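Putative cell filamentation protein (Bartonella quintana, PDB 4N67) probably transfers AMP from ATP to target proteins as a Fic-domain effector of the VirB secretion system, and is captured here with bound ADP. Local coordinates at residues A174-M188 and M204-L218. The protein carries 2 engineered substitutions. Numbering follows the deposited sequence.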
loop_
_atom_site.group_PDB
_atom_site.type_symbol
_atom_site.label_atom_id
_atom_site.label_comp_id
_atom_site.label_asym_id
_atom_site.label_seq_id
_atom_site.Cartn_x
_atom_site.Cartn_y
_atom_site.Cartn_z
ATOM N N ALA A 174 -15.869 3.126 -7.837
ATOM C CA ALA A 174 -16.878 3.955 -7.146
ATOM C C ALA A 174 -17.243 5.180 -7.948
ATOM O O ALA A 174 -18.080 5.968 -7.467
ATOM C CB ALA A 174 -16.378 4.381 -5.783
ATOM N N GLY A 175 -16.625 5.345 -9.124
ATOM C CA GLY A 175 -16.871 6.508 -9.998
ATOM C C GLY A 175 -15.988 7.723 -9.756
ATOM O O GLY A 175 -16.292 8.808 -10.233
ATOM N N TYR A 176 -14.877 7.555 -9.063
ATOM C CA TYR A 176 -13.976 8.688 -8.769
ATOM C C TYR A 176 -12.557 8.416 -9.243
ATOM O O TYR A 176 -12.035 7.292 -9.087
ATOM C CB TYR A 176 -13.964 8.943 -7.270
ATOM C CG TYR A 176 -15.236 9.556 -6.745
ATOM C CD1 TYR A 176 -15.456 10.911 -6.879
ATOM C CD2 TYR A 176 -16.254 8.783 -6.136
ATOM C CE1 TYR A 176 -16.611 11.511 -6.431
ATOM C CE2 TYR A 176 -17.414 9.385 -5.687
ATOM C CZ TYR A 176 -17.596 10.749 -5.831
ATOM O OH TYR A 176 -18.762 11.395 -5.405
ATOM N N LYS A 177 -11.917 9.434 -9.819
ATOM C CA LYS A 177 -10.530 9.356 -10.211
ATOM C C LYS A 177 -9.704 9.894 -9.052
ATOM O O LYS A 177 -9.880 11.028 -8.665
ATOM C CB LYS A 177 -10.233 10.191 -11.468
ATOM C CG LYS A 177 -8.759 10.120 -11.819
ATOM C CD LYS A 177 -8.395 10.667 -13.180
ATOM C CE LYS A 177 -6.898 10.524 -13.402
ATOM N NZ LYS A 177 -6.399 9.143 -13.208
ATOM N N ILE A 178 -8.795 9.078 -8.514
ATOM C CA ILE A 178 -7.881 9.500 -7.436
ATOM C C ILE A 178 -6.501 9.569 -8.070
ATOM O O ILE A 178 -6.017 8.560 -8.586
ATOM C CB ILE A 178 -7.880 8.507 -6.259
ATOM C CG1 ILE A 178 -9.281 8.395 -5.648
ATOM C CG2 ILE A 178 -6.839 8.910 -5.211
ATOM C CD1 ILE A 178 -9.387 7.373 -4.520
ATOM N N ASP A 179 -5.886 10.755 -8.041
ATOM C CA ASP A 179 -4.616 11.003 -8.772
ATOM C C ASP A 179 -3.529 11.489 -7.824
ATOM O O ASP A 179 -3.431 12.683 -7.505
ATOM C CB ASP A 179 -4.860 11.987 -9.924
ATOM C CG ASP A 179 -3.632 12.161 -10.827
ATOM O OD1 ASP A 179 -2.549 11.622 -10.465
ATOM O OD2 ASP A 179 -3.781 12.828 -11.868
ATOM N N PHE A 180 -2.683 10.565 -7.381
ATOM C CA PHE A 180 -1.686 10.895 -6.367
ATOM C C PHE A 180 -0.555 11.729 -6.912
ATOM O O PHE A 180 0.175 12.319 -6.137
ATOM C CB PHE A 180 -1.112 9.638 -5.726
ATOM C CG PHE A 180 -2.080 8.942 -4.817
ATOM C CD1 PHE A 180 -2.187 9.327 -3.506
ATOM C CD2 PHE A 180 -2.836 7.867 -5.265
ATOM C CE1 PHE A 180 -3.039 8.688 -2.631
ATOM C CE2 PHE A 180 -3.710 7.217 -4.398
ATOM C CZ PHE A 180 -3.812 7.617 -3.080
ATOM N N SER A 181 -0.459 11.771 -8.238
ATOM C CA SER A 181 0.552 12.607 -8.922
ATOM C C SER A 181 0.318 14.093 -8.706
ATOM O O SER A 181 1.222 14.909 -8.948
ATOM C CB SER A 181 0.605 12.273 -10.420
ATOM O OG SER A 181 -0.404 12.886 -11.182
ATOM N N LEU A 182 -0.879 14.471 -8.261
ATOM C CA LEU A 182 -1.205 15.867 -7.978
ATOM C C LEU A 182 -0.541 16.433 -6.727
ATOM O O LEU A 182 -0.577 17.645 -6.505
ATOM C CB LEU A 182 -2.726 16.040 -7.878
ATOM C CG LEU A 182 -3.443 15.821 -9.197
ATOM C CD1 LEU A 182 -4.945 15.682 -8.982
ATOM C CD2 LEU A 182 -3.148 16.960 -10.154
ATOM N N ILE A 183 0.075 15.576 -5.918
ATOM C CA ILE A 183 0.720 15.998 -4.681
ATOM C C ILE A 183 2.116 15.408 -4.574
ATOM O O ILE A 183 2.473 14.518 -5.327
ATOM C CB ILE A 183 -0.089 15.571 -3.446
ATOM C CG1 ILE A 183 -0.304 14.049 -3.454
ATOM C CG2 ILE A 183 -1.407 16.338 -3.390
ATOM C CD1 ILE A 183 -0.643 13.492 -2.102
ATOM N N THR A 184 2.886 15.937 -3.628
ATOM C CA THR A 184 4.247 15.499 -3.388
ATOM C C THR A 184 4.266 14.326 -2.427
ATOM O O THR A 184 3.316 14.115 -1.684
ATOM C CB THR A 184 5.085 16.637 -2.774
ATOM O OG1 THR A 184 4.448 17.123 -1.581
ATOM C CG2 THR A 184 5.225 17.797 -3.747
ATOM N N LYS A 185 5.364 13.577 -2.436
ATOM C CA LYS A 185 5.626 12.553 -1.426
ATOM C C LYS A 185 5.583 13.148 -0.023
ATOM O O LYS A 185 5.059 12.540 0.905
ATOM C CB LYS A 185 7.009 11.933 -1.661
ATOM N N GLU A 186 6.145 14.338 0.133
ATOM C CA GLU A 186 6.229 14.973 1.434
ATOM C C GLU A 186 4.845 15.207 2.005
ATOM O O GLU A 186 4.621 15.004 3.187
ATOM C CB GLU A 186 7.011 16.296 1.368
ATOM C CG GLU A 186 8.498 16.149 1.030
ATOM C CD GLU A 186 8.754 15.619 -0.381
ATOM O OE1 GLU A 186 8.045 16.047 -1.312
ATOM O OE2 GLU A 186 9.665 14.776 -0.572
ATOM N N ARG A 187 3.907 15.651 1.162
ATOM C CA ARG A 187 2.556 15.874 1.613
ATOM C C ARG A 187 1.881 14.558 2.035
ATOM O O ARG A 187 1.145 14.532 3.024
ATOM C CB ARG A 187 1.717 16.512 0.521
ATOM C CG ARG A 187 0.352 16.891 1.061
ATOM C CD ARG A 187 -0.463 17.783 0.167
ATOM N NE ARG A 187 -1.779 17.906 0.780
ATOM C CZ ARG A 187 -2.846 18.407 0.195
ATOM N NH1 ARG A 187 -2.782 18.890 -1.040
ATOM N NH2 ARG A 187 -3.974 18.443 0.870
ATOM N N MET A 188 2.101 13.512 1.258
ATOM C CA MET A 188 1.580 12.179 1.600
ATOM C C MET A 188 2.156 11.703 2.936
ATOM O O MET A 188 1.431 11.260 3.819
ATOM C CB MET A 188 1.920 11.185 0.484
ATOM C CG MET A 188 1.471 9.741 0.679
ATOM S SD MET A 188 -0.284 9.506 0.380
ATOM C CE MET A 188 -0.877 9.717 2.039
ATOM N N MET A 204 -5.204 13.914 6.002
ATOM C CA MET A 204 -5.483 12.861 5.017
ATOM C C MET A 204 -6.788 13.127 4.276
ATOM O O MET A 204 -6.852 12.875 3.067
ATOM C CB MET A 204 -5.531 11.473 5.667
ATOM C CG MET A 204 -5.451 10.318 4.671
ATOM S SD MET A 204 -3.880 10.173 3.817
ATOM C CE MET A 204 -2.894 9.478 5.142
ATOM N N LYS A 205 -7.807 13.592 4.999
ATOM C CA LYS A 205 -9.074 13.958 4.367
ATOM C C LYS A 205 -8.853 15.050 3.319
ATOM O O LYS A 205 -9.331 14.947 2.196
ATOM C CB LYS A 205 -10.077 14.397 5.426
ATOM C CG LYS A 205 -11.389 14.925 4.863
ATOM C CD LYS A 205 -12.259 15.529 5.949
ATOM C CE LYS A 205 -11.696 16.822 6.507
ATOM N NZ LYS A 205 -12.249 18.086 5.937
ATOM N N ASP A 206 -8.075 16.067 3.665
ATOM C CA ASP A 206 -7.820 17.178 2.755
ATOM C C ASP A 206 -7.065 16.705 1.515
ATOM O O ASP A 206 -7.297 17.181 0.403
ATOM C CB ASP A 206 -7.013 18.276 3.465
ATOM C CG ASP A 206 -7.808 19.014 4.544
ATOM O OD1 ASP A 206 -9.040 18.837 4.662
ATOM O OD2 ASP A 206 -7.175 19.794 5.294
ATOM N N LEU A 207 -6.098 15.818 1.740
ATOM C CA LEU A 207 -5.310 15.229 0.680
ATOM C C LEU A 207 -6.236 14.526 -0.332
ATOM O O LEU A 207 -6.159 14.778 -1.528
ATOM C CB LEU A 207 -4.284 14.246 1.282
ATOM C CG LEU A 207 -3.307 13.620 0.283
ATOM C CD1 LEU A 207 -2.004 13.215 1.004
ATOM C CD2 LEU A 207 -3.909 12.448 -0.464
ATOM N N PHE A 208 -7.121 13.680 0.166
ATOM C CA PHE A 208 -8.014 12.944 -0.743
ATOM C C PHE A 208 -8.990 13.878 -1.443
ATOM O O PHE A 208 -9.228 13.717 -2.612
ATOM C CB PHE A 208 -8.699 11.746 -0.061
ATOM C CG PHE A 208 -7.837 10.517 -0.047
ATOM C CD1 PHE A 208 -6.934 10.265 0.993
ATOM C CD2 PHE A 208 -7.863 9.642 -1.121
ATOM C CE1 PHE A 208 -6.101 9.170 0.940
ATOM C CE2 PHE A 208 -7.044 8.543 -1.162
ATOM C CZ PHE A 208 -6.166 8.309 -0.145
ATOM N N GLU A 209 -9.502 14.880 -0.751
ATOM C CA GLU A 209 -10.287 15.900 -1.460
ATOM C C GLU A 209 -9.513 16.523 -2.616
ATOM O O GLU A 209 -10.058 16.718 -3.722
ATOM C CB GLU A 209 -10.771 16.996 -0.517
ATOM C CG GLU A 209 -11.762 16.529 0.529
ATOM C CD GLU A 209 -12.267 17.652 1.428
ATOM O OE1 GLU A 209 -11.744 18.796 1.354
ATOM O OE2 GLU A 209 -13.210 17.392 2.209
ATOM N N ASP A 210 -8.256 16.861 -2.364
ATOM C CA ASP A 210 -7.455 17.597 -3.325
ATOM C C ASP A 210 -7.062 16.823 -4.565
ATOM O O ASP A 210 -6.821 17.432 -5.605
ATOM C CB ASP A 210 -6.192 18.179 -2.659
ATOM C CG ASP A 210 -6.492 19.398 -1.799
ATOM O OD1 ASP A 210 -7.591 19.970 -1.922
ATOM O OD2 ASP A 210 -5.618 19.745 -0.985
ATOM N N ILE A 211 -7.039 15.496 -4.483
ATOM C CA ILE A 211 -6.578 14.683 -5.605
ATOM C C ILE A 211 -7.683 13.870 -6.251
ATOM O O ILE A 211 -7.395 13.065 -7.114
ATOM C CB ILE A 211 -5.441 13.730 -5.181
ATOM C CG1 ILE A 211 -5.924 12.627 -4.225
ATOM C CG2 ILE A 211 -4.298 14.536 -4.573
ATOM C CD1 ILE A 211 -4.858 11.583 -3.879
ATOM N N THR A 212 -8.936 14.096 -5.862
ATOM C CA THR A 212 -10.052 13.278 -6.357
ATOM C C THR A 212 -11.033 14.122 -7.154
ATOM O O THR A 212 -11.335 15.266 -6.789
ATOM C CB THR A 212 -10.798 12.608 -5.180
ATOM O OG1 THR A 212 -9.876 11.830 -4.414
ATOM C CG2 THR A 212 -11.904 11.686 -5.675
ATOM N N HIS A 213 -11.528 13.573 -8.260
ATOM C CA HIS A 213 -12.681 14.157 -8.937
ATOM C C HIS A 213 -13.608 13.066 -9.431
ATOM O O HIS A 213 -13.162 11.949 -9.664
ATOM C CB HIS A 213 -12.258 15.105 -10.086
ATOM C CG HIS A 213 -11.562 14.437 -11.241
ATOM N ND1 HIS A 213 -12.209 13.663 -12.182
ATOM C CD2 HIS A 213 -10.267 14.480 -11.621
ATOM C CE1 HIS A 213 -11.340 13.269 -13.093
ATOM N NE2 HIS A 213 -10.158 13.739 -12.768
ATOM N N PRO A 214 -14.907 13.378 -9.564
ATOM C CA PRO A 214 -15.794 12.379 -10.138
ATOM C C PRO A 214 -15.483 12.123 -11.611
ATOM O O PRO A 214 -15.178 13.049 -12.351
ATOM C CB PRO A 214 -17.178 12.986 -9.948
ATOM C CG PRO A 214 -16.941 14.446 -9.923
ATOM C CD PRO A 214 -15.633 14.614 -9.215
ATOM N N GLN A 215 -15.561 10.870 -12.046
ATOM C CA GLN A 215 -15.289 10.556 -13.459
ATOM C C GLN A 215 -16.446 11.023 -14.351
ATOM O O GLN A 215 -17.550 11.225 -13.865
ATOM C CB GLN A 215 -15.031 9.055 -13.659
ATOM C CG GLN A 215 -13.854 8.530 -12.828
ATOM C CD GLN A 215 -13.645 7.017 -12.892
ATOM O OE1 GLN A 215 -14.567 6.216 -12.673
ATOM N NE2 GLN A 215 -12.413 6.621 -13.167
ATOM N N LYS A 216 -16.175 11.160 -15.650
ATOM C CA LYS A 216 -17.201 11.542 -16.648
ATOM C C LYS A 216 -18.503 10.763 -16.523
ATOM O O LYS A 216 -19.582 11.352 -16.507
ATOM C CB LYS A 216 -16.669 11.367 -18.080
ATOM N N SER A 217 -18.393 9.438 -16.435
ATOM C CA SER A 217 -19.552 8.562 -16.276
ATOM C C SER A 217 -20.399 8.900 -15.044
ATOM O O SER A 217 -21.622 8.934 -15.116
ATOM C CB SER A 217 -19.097 7.088 -16.236
ATOM O OG SER A 217 -17.787 6.961 -15.691
ATOM N N LEU A 218 -19.748 9.164 -13.920
ATOM C CA LEU A 218 -20.456 9.544 -12.701
ATOM C C LEU A 218 -21.115 10.927 -12.850
ATOM O O LEU A 218 -22.191 11.172 -12.292
ATOM C CB LEU A 218 -19.493 9.520 -11.504
ATOM C CG LEU A 218 -20.131 9.537 -10.116
ATOM C CD1 LEU A 218 -20.936 8.266 -9.857
ATOM C CD2 LEU A 218 -19.075 9.719 -9.044
#
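K177 and H213 form the central hydrogen-bonded pair of a two-stranded antiparallel sheet, 176-178 against 212-214, which joins the chain after helix 164-174 of the Fic domain to the end of helix 202-211. K177 N gives to H213 O at 2.8 Å, and H213 N returns a bond to K177 O. Beyond either end of this pair the backbone grip continues: D179 N donates to I211 O, and Q215 N meets G175 O at 2.8 Å in a nearly straight bond (179°). G175, with positive phi, closes helix 164-174 in a Schellman motif.

CH-pi contacts flank the strands. K177 CB lies over one face of the H213 imidazole, whose ND1 donates to P214 O. L218 CD2 sits over a face of the Y176 ring, 3.7 Å from Y176 CZ, while Y176 OH bonds to L133 O and F138 stacks on the ring. Past the sheet, I211 CD1 lies over one face of the F180 ring in another CH-pi contact, 3.5 Å from F180 CD1, and also meets I178 CG2. The F180 and F208 rings stand nearly perpendicular (87°), CZ against CZ, with M167 of helix 164-174 touching both.

Ahead of helix 185-198, I183 CD1 packs tightly on L207 CD1 of helix 202-211; from helix 185-198 itself, M188 CE lies 3.5 Å from M204 SD, and M188 also lines the ADP pocket. R187 runs out extended, its CG turned opposite the backbone N (chi1 -173°), and forms an end-on salt bridge with D210: R187 NH1 at 3.0 Å and NH2 at 2.8 Å share D210 OD2, which lies in the guanidinium plane.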